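Local structure of DNA ligase (Archaeoglobus fulgidus, 3GDE) at residues 243-247 / 402-406; 444-449 / 476-480. The protein joins a 3'-hydroxyl to a 5'-phosphate at DNA nicks at the expense of ATP, probably in replication, recombination and repair. One frame throughout, in Å; residues are numbered along the deposited sequence.

Interaction 1: residues 243-247 / 402-406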
ATOM      1  N   GLU A 243     -21.306  -5.894 -23.523  1.00 65.17           N
ATOM      2  CA  GLU A 243     -20.864  -4.498 -23.438  1.00 64.85           C
ATOM      3  C   GLU A 243     -19.708  -4.299 -24.421  1.00 64.07           C
ATOM      4  O   GLU A 243     -19.751  -3.410 -25.272  1.00 63.98           O
ATOM      5  CB  GLU A 243     -20.460  -4.101 -22.012  1.00 64.82           C
ATOM      6  CG  GLU A 243     -19.974  -2.649 -21.908  1.00 65.55           C
ATOM      7  CD  GLU A 243     -19.808  -2.141 -20.478  1.00 65.98           C
ATOM      8  OE1 GLU A 243     -19.907  -0.905 -20.284  1.00 67.10           O
ATOM      9  OE2 GLU A 243     -19.572  -2.961 -19.555  1.00 67.53           O
ATOM     10  N   MET A 244     -18.682  -5.135 -24.293  1.00 63.21           N
ATOM     11  CA  MET A 244     -17.712  -5.325 -25.360  1.00 62.41           C
ATOM     12  C   MET A 244     -18.361  -6.313 -26.310  1.00 61.67           C
ATOM     13  O   MET A 244     -18.883  -7.339 -25.873  1.00 62.02           O
ATOM     14  CB  MET A 244     -16.416  -5.921 -24.822  1.00 62.35           C
ATOM     15  CG  MET A 244     -15.821  -5.177 -23.648  1.00 62.66           C
ATOM     16  SD  MET A 244     -14.555  -6.167 -22.847  1.00 62.69           S
ATOM     17  CE  MET A 244     -14.317  -5.239 -21.332  1.00 62.10           C
ATOM     18  N   ARG A 245     -18.349  -6.007 -27.601  1.00 60.48           N
ATOM     19  CA  ARG A 245     -18.972  -6.880 -28.591  1.00 59.12           C
ATOM     20  C   ARG A 245     -18.040  -8.063 -28.867  1.00 57.66           C
ATOM     21  O   ARG A 245     -18.421  -9.222 -28.700  1.00 57.46           O
ATOM     22  CB  ARG A 245     -19.285  -6.097 -29.871  1.00 59.57           C
ATOM     23  CG  ARG A 245     -20.103  -4.809 -29.654  1.00 61.29           C
ATOM     24  CD  ARG A 245     -21.618  -5.058 -29.598  1.00 64.15           C
ATOM     25  NE  ARG A 245     -22.153  -5.534 -30.878  1.00 66.16           N
ATOM     26  CZ  ARG A 245     -23.447  -5.592 -31.192  1.00 67.65           C
ATOM     27  NH1 ARG A 245     -24.379  -5.202 -30.325  1.00 67.65           N
ATOM     28  NH2 ARG A 245     -23.814  -6.042 -32.386  1.00 68.78           N
ATOM     29  N   THR A 246     -16.818  -7.748 -29.288  1.00 55.81           N
ATOM     30  CA  THR A 246     -15.728  -8.711 -29.358  1.00 53.81           C
ATOM     31  C   THR A 246     -14.809  -8.427 -28.169  1.00 52.30           C
ATOM     32  O   THR A 246     -14.635  -7.270 -27.774  1.00 52.09           O
ATOM     33  CB  THR A 246     -14.953  -8.587 -30.691  1.00 53.96           C
ATOM     34  OG1 THR A 246     -15.878  -8.599 -31.787  1.00 54.33           O
ATOM     35  CG2 THR A 246     -13.975  -9.737 -30.867  1.00 53.91           C
ATOM     36  N   ALA A 247     -14.235  -9.480 -27.592  1.00 50.34           N
ATOM     37  CA  ALA A 247     -13.441  -9.348 -26.372  1.00 48.20           C
ATOM     38  C   ALA A 247     -12.223 -10.245 -26.389  1.00 46.70           C
ATOM     39  O   ALA A 247     -12.283 -11.380 -26.873  1.00 46.69           O
ATOM     40  CB  ALA A 247     -14.296  -9.655 -25.150  1.00 48.26           C
ATOM     41  N   ILE A 402     -11.860 -10.520 -19.056  1.00 30.96           N
ATOM     42  CA  ILE A 402     -12.448 -10.100 -20.325  1.00 31.68           C
ATOM     43  C   ILE A 402     -12.056  -8.661 -20.625  1.00 32.08           C
ATOM     44  O   ILE A 402     -12.433  -7.739 -19.895  1.00 32.64           O
ATOM     45  CB  ILE A 402     -13.989 -10.251 -20.316  1.00 32.11           C
ATOM     46  CG1 ILE A 402     -14.367 -11.734 -20.157  1.00 32.27           C
ATOM     47  CG2 ILE A 402     -14.590  -9.658 -21.603  1.00 31.98           C
ATOM     48  CD1 ILE A 402     -15.804 -11.985 -19.812  1.00 34.31           C
ATOM     49  N   LYS A 403     -11.314  -8.469 -21.713  1.00 32.21           N
ATOM     50  CA  LYS A 403     -10.677  -7.180 -21.997  1.00 32.31           C
ATOM     51  C   LYS A 403     -10.993  -6.643 -23.394  1.00 32.77           C
ATOM     52  O   LYS A 403     -11.094  -7.411 -24.343  1.00 33.32           O
ATOM     53  CB  LYS A 403      -9.157  -7.305 -21.822  1.00 31.95           C
ATOM     54  CG  LYS A 403      -8.714  -7.926 -20.501  1.00 30.36           C
ATOM     55  CD  LYS A 403      -7.227  -8.176 -20.480  1.00 27.91           C
ATOM     56  CE  LYS A 403      -6.750  -8.485 -19.063  1.00 29.08           C
ATOM     57  NZ  LYS A 403      -5.293  -8.765 -19.038  1.00 28.60           N
ATOM     58  N   LEU A 404     -11.130  -5.323 -23.510  1.00 33.37           N
ATOM     59  CA  LEU A 404     -11.383  -4.645 -24.789  1.00 33.88           C
ATOM     60  C   LEU A 404     -10.109  -4.670 -25.637  1.00 34.02           C
ATOM     61  O   LEU A 404      -9.094  -4.076 -25.244  1.00 34.08           O
ATOM     62  CB  LEU A 404     -11.768  -3.188 -24.544  1.00 33.77           C
ATOM     63  CG  LEU A 404     -13.034  -2.531 -25.098  1.00 35.27           C
ATOM     64  CD1 LEU A 404     -12.704  -1.091 -25.459  1.00 35.15           C
ATOM     65  CD2 LEU A 404     -13.656  -3.257 -26.295  1.00 36.20           C
ATOM     66  N   PRO A 405     -10.148  -5.361 -26.795  1.00 34.05           N
ATOM     67  CA  PRO A 405      -8.951  -5.515 -27.642  1.00 34.19           C
ATOM     68  C   PRO A 405      -8.342  -4.199 -28.138  1.00 34.07           C
ATOM     69  O   PRO A 405      -7.175  -4.176 -28.516  1.00 33.97           O
ATOM     70  CB  PRO A 405      -9.457  -6.363 -28.820  1.00 34.08           C
ATOM     71  CG  PRO A 405     -10.659  -7.067 -28.281  1.00 34.16           C
ATOM     72  CD  PRO A 405     -11.305  -6.076 -27.361  1.00 33.98           C
ATOM     73  N   SER A 406      -9.114  -3.117 -28.110  1.00 34.13           N
ATOM     74  CA  SER A 406      -8.617  -1.813 -28.542  1.00 34.35           C
ATOM     75  C   SER A 406      -8.167  -0.900 -27.391  1.00 33.86           C
ATOM     76  O   SER A 406      -7.598   0.168 -27.631  1.00 33.70           O
ATOM     77  CB  SER A 406      -9.664  -1.097 -29.397  1.00 34.31           C
ATOM     78  OG  SER A 406     -10.729  -0.654 -28.586  1.00 36.30           O
TER
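CA of Ala247 lies 3.7 Å from O of Lys403, where the chain enters strand 247-252 and, on the other side, runs out of its antiparallel partner 399-403. No hydrogen bond joins the two segments, although Lys403 bonds through its backbone to Ala248, the next residue along; the side-chain contact rests largely on Met244, the first residue after helix 237-243 to leave helical geometry. Its CG stands beside its own backbone N, anti to the carbonyl carbon (chi1 -52°), and from there the chain runs extended across the backbone of 402-404. SD lies 3.6 Å from N of Leu404, with the Lys403 carbonyl carbon equally near, and CE ends 3.4 Å from O of Ile402. On one flank SD also meets CG2 of Ile402 at 3.7 Å; on another, CG of Met244 packs 3.9 Å from CD2 of Leu404, the two side chains passing at a slant. An alanine at Met244 removes the thioether, which would probably open a gap over the Ile402-Leu404 backbone and take from CD2 of Leu404 its packing against the methionine chain. Strand 399-403 carries nearly all of the EGVMIK sequence, motif IV of the nucleotidyltransferase core in the adenylation domain. Its Lys403 points away from 243-247, forming a salt bridge with Glu250, a predicted ATP-binding residue, and a cation-pi contact with Trp418. CG2 of Ile402, anti to its own N, serves two partners: besides the sulfur it meets CB of Ala247 at 3.6 Å, whereas the CG1 branch leads away; the side chain also touches Val421. Farther along, the Pro405 ring turns its CD to O of Thr246, 3.6 Å away, and its CG rests against the Ala247 carbonyl carbon at 4.0 Å.

Interaction 2: residues 444-449 / 476-480; sequences HWLSSF and LEELT
Thr480 OG1 takes a hydrogen bond from N of Leu446 (2.9 Å, N-H...O 154°) and gives one to O of Leu476 (2.7 Å), tying the start of the strand to the helix. Its hydroxyl stands beside its own backbone N (chi1 -62°), which brings it within range of both, while CG2 is directed to O of His444. Leu476 O is gripped twice, because N of Thr480 reaches it from the opposite face of the carbonyl. Trp445 lays one indole face over the helix turn, its CG 4.1 Å from CB of Leu476; the Glu477 side chain runs alongside the indole, pointing the same way, and brings OE2 to 3.2 Å from CZ2 of Trp445. Farther along the strand, CD2 of Leu476 touches O of Leu446 (3.3 Å) and meets the edge of the Phe449 ring, in its plane, while CD1 of Leu479 approaches CZ of Phe449 at 4.0 Å. In the second shell, NE2 of His444 lies over the opposite indole face, toward its rim, and His444 ND1 is bonded to O of Lys441. Ser447 and Ser448 form a classic beta bulge opposite Glu436. The axes of segments 446-449 and 476-480 pass 8.4 Å apart at 76°. Helix 473-483 thus packs on strand 446-454 of the OB fold, with Trp437 of strand 428-437 touching Leu446 and Thr480, and Phe503 of strand 502-506 meeting Phe449 edge-to-face.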
ATOM      1  N   HIS A 444      -7.479 -13.471  28.165  1.00 57.46           N
ATOM      2  CA  HIS A 444      -6.105 -13.091  27.808  1.00 56.33           C
ATOM      3  C   HIS A 444      -5.902 -12.898  26.294  1.00 54.84           C
ATOM      4  O   HIS A 444      -4.802 -12.561  25.851  1.00 54.65           O
ATOM      5  CB  HIS A 444      -5.115 -14.130  28.353  1.00 56.70           C
ATOM      6  CG  HIS A 444      -5.307 -15.501  27.781  1.00 58.20           C
ATOM      7  ND1 HIS A 444      -6.379 -16.301  28.111  1.00 59.54           N
ATOM      8  CD2 HIS A 444      -4.566 -16.212  26.897  1.00 59.43           C
ATOM      9  CE1 HIS A 444      -6.292 -17.446  27.454  1.00 60.01           C
ATOM     10  NE2 HIS A 444      -5.199 -17.417  26.712  1.00 59.82           N
ATOM     11  N   TRP A 445      -6.963 -13.117  25.518  1.00 53.06           N
ATOM     12  CA  TRP A 445      -6.935 -12.906  24.075  1.00 51.38           C
ATOM     13  C   TRP A 445      -7.952 -11.869  23.627  1.00 49.65           C
ATOM     14  O   TRP A 445      -9.041 -11.765  24.194  1.00 49.16           O
ATOM     15  CB  TRP A 445      -7.252 -14.198  23.318  1.00 52.20           C
ATOM     16  CG  TRP A 445      -6.248 -15.292  23.439  1.00 53.19           C
ATOM     17  CD1 TRP A 445      -4.894 -15.160  23.553  1.00 53.62           C
ATOM     18  CD2 TRP A 445      -6.516 -16.703  23.415  1.00 53.92           C
ATOM     19  NE1 TRP A 445      -4.306 -16.401  23.631  1.00 54.44           N
ATOM     20  CE2 TRP A 445      -5.277 -17.365  23.541  1.00 53.95           C
ATOM     21  CE3 TRP A 445      -7.687 -17.470  23.314  1.00 54.38           C
ATOM     22  CZ2 TRP A 445      -5.170 -18.760  23.568  1.00 53.26           C
ATOM     23  CZ3 TRP A 445      -7.580 -18.860  23.343  1.00 53.85           C
ATOM     24  CH2 TRP A 445      -6.327 -19.487  23.466  1.00 53.37           C
ATOM     25  N   LEU A 446      -7.593 -11.124  22.585  1.00 47.56           N
ATOM     26  CA  LEU A 446      -8.582 -10.390  21.805  1.00 45.64           C
ATOM     27  C   LEU A 446      -9.449 -11.417  21.074  1.00 44.40           C
ATOM     28  O   LEU A 446      -8.930 -12.410  20.558  1.00 44.53           O
ATOM     29  CB  LEU A 446      -7.896  -9.458  20.812  1.00 45.41           C
ATOM     30  CG  LEU A 446      -7.081  -8.310  21.405  1.00 44.71           C
ATOM     31  CD1 LEU A 446      -6.136  -7.773  20.347  1.00 44.33           C
ATOM     32  CD2 LEU A 446      -7.981  -7.202  21.965  1.00 43.54           C
ATOM     33  N   SER A 447     -10.759 -11.197  21.055  1.00 42.60           N
ATOM     34  CA  SER A 447     -11.686 -12.167  20.463  1.00 41.17           C
ATOM     35  C   SER A 447     -12.409 -11.623  19.231  1.00 39.90           C
ATOM     36  O   SER A 447     -12.855 -12.391  18.373  1.00 40.21           O
ATOM     37  CB  SER A 447     -12.710 -12.628  21.504  1.00 41.15           C
ATOM     38  OG  SER A 447     -13.578 -11.567  21.874  1.00 41.65           O
ATOM     39  N   SER A 448     -12.493 -10.295  19.155  1.00 37.89           N
ATOM     40  CA  SER A 448     -13.297  -9.575  18.171  1.00 35.83           C
ATOM     41  C   SER A 448     -12.526  -8.355  17.639  1.00 34.47           C
ATOM     42  O   SER A 448     -11.786  -7.723  18.396  1.00 34.09           O
ATOM     43  CB  SER A 448     -14.563  -9.108  18.864  1.00 35.52           C
ATOM     44  OG  SER A 448     -15.477  -8.609  17.941  1.00 35.88           O
ATOM     45  N   PHE A 449     -12.714  -8.015  16.360  1.00 32.75           N
ATOM     46  CA  PHE A 449     -11.897  -6.982  15.679  1.00 31.05           C
ATOM     47  C   PHE A 449     -12.725  -6.027  14.828  1.00 30.19           C
ATOM     48  O   PHE A 449     -13.542  -6.452  14.025  1.00 29.98           O
ATOM     49  CB  PHE A 449     -10.798  -7.625  14.814  1.00 30.48           C
ATOM     50  CG  PHE A 449      -9.945  -8.613  15.553  1.00 30.12           C
ATOM     51  CD1 PHE A 449     -10.294  -9.964  15.590  1.00 29.47           C
ATOM     52  CD2 PHE A 449      -8.800  -8.201  16.229  1.00 29.12           C
ATOM     53  CE1 PHE A 449      -9.505 -10.892  16.286  1.00 29.38           C
ATOM     54  CE2 PHE A 449      -8.005  -9.125  16.933  1.00 29.19           C
ATOM     55  CZ  PHE A 449      -8.358 -10.467  16.960  1.00 29.06           C
ATOM     56  N   LEU A 476      -5.573 -16.170  17.545  1.00 39.75           N
ATOM     57  CA  LEU A 476      -5.875 -15.198  18.604  1.00 39.68           C
ATOM     58  C   LEU A 476      -4.684 -14.913  19.515  1.00 39.53           C
ATOM     59  O   LEU A 476      -4.501 -13.788  19.944  1.00 39.42           O
ATOM     60  CB  LEU A 476      -7.097 -15.627  19.429  1.00 39.13           C
ATOM     61  CG  LEU A 476      -8.432 -15.728  18.674  1.00 39.34           C
ATOM     62  CD1 LEU A 476      -9.574 -16.171  19.594  1.00 37.28           C
ATOM     63  CD2 LEU A 476      -8.773 -14.410  17.951  1.00 38.56           C
ATOM     64  N   GLU A 477      -3.886 -15.937  19.798  1.00 39.98           N
ATOM     65  CA  GLU A 477      -2.648 -15.783  20.557  1.00 40.94           C
ATOM     66  C   GLU A 477      -1.724 -14.821  19.826  1.00 40.26           C
ATOM     67  O   GLU A 477      -1.243 -13.851  20.410  1.00 39.74           O
ATOM     68  CB  GLU A 477      -1.929 -17.134  20.724  1.00 40.87           C
ATOM     69  CG  GLU A 477      -2.424 -17.994  21.875  1.00 42.21           C
ATOM     70  CD  GLU A 477      -2.007 -19.465  21.763  1.00 43.21           C
ATOM     71  OE1 GLU A 477      -0.844 -19.743  21.369  1.00 45.94           O
ATOM     72  OE2 GLU A 477      -2.849 -20.345  22.079  1.00 45.51           O
ATOM     73  N   GLU A 478      -1.497 -15.108  18.545  1.00 39.93           N
ATOM     74  CA  GLU A 478      -0.556 -14.360  17.713  1.00 40.22           C
ATOM     75  C   GLU A 478      -0.995 -12.913  17.475  1.00 39.07           C
ATOM     76  O   GLU A 478      -0.174 -12.002  17.517  1.00 39.04           O
ATOM     77  CB  GLU A 478      -0.328 -15.087  16.385  1.00 39.87           C
ATOM     78  CG  GLU A 478       0.384 -16.435  16.535  1.00 41.78           C
ATOM     79  CD  GLU A 478       0.288 -17.320  15.287  1.00 42.94           C
ATOM     80  OE1 GLU A 478      -0.846 -17.623  14.824  1.00 47.11           O
ATOM     81  OE2 GLU A 478       1.357 -17.731  14.772  1.00 46.17           O
ATOM     82  N   LEU A 479      -2.290 -12.714  17.243  1.00 38.25           N
ATOM     83  CA  LEU A 479      -2.840 -11.399  16.933  1.00 37.42           C
ATOM     84  C   LEU A 479      -2.899 -10.497  18.157  1.00 37.37           C
ATOM     85  O   LEU A 479      -2.733  -9.277  18.039  1.00 36.60           O
ATOM     86  CB  LEU A 479      -4.232 -11.526  16.311  1.00 36.91           C
ATOM     87  CG  LEU A 479      -4.314 -12.164  14.924  1.00 35.94           C
ATOM     88  CD1 LEU A 479      -5.767 -12.422  14.575  1.00 33.59           C
ATOM     89  CD2 LEU A 479      -3.607 -11.323  13.842  1.00 33.30           C
ATOM     90  N   THR A 480      -3.151 -11.108  19.317  1.00 37.41           N
ATOM     91  CA  THR A 480      -3.120 -10.418  20.609  1.00 37.46           C
ATOM     92  C   THR A 480      -1.711  -9.880  20.895  1.00 37.80           C
ATOM     93  O   THR A 480      -1.557  -8.737  21.332  1.00 37.36           O
ATOM     94  CB  THR A 480      -3.593 -11.348  21.772  1.00 37.62           C
ATOM     95  OG1 THR A 480      -4.958 -11.738  21.561  1.00 35.94           O
ATOM     96  CG2 THR A 480      -3.465 -10.647  23.139  1.00 37.05           C
TER

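How the interactions relate
Interactions 1 and 2 follow one another along the chain, the first closing before the second opens, and they do not touch: their centres are 47 Å apart and their nearest atoms about 33 Å. They share no strand or helix. Interaction 1 lies in the adenylation domain, where strands 247-252 and 399-403 pair near the predicted ATP-binding residues; interaction 2 lies in the C-terminal OB-fold domain, away from the annotated sites, and joins strand 446-454 to helix 473-483. Each contact is therefore internal to its own domain, one at the margin of the nucleotide-binding core, the other within the OB fold, and neither bridges domains in this closed conformation of the three-domain enzyme.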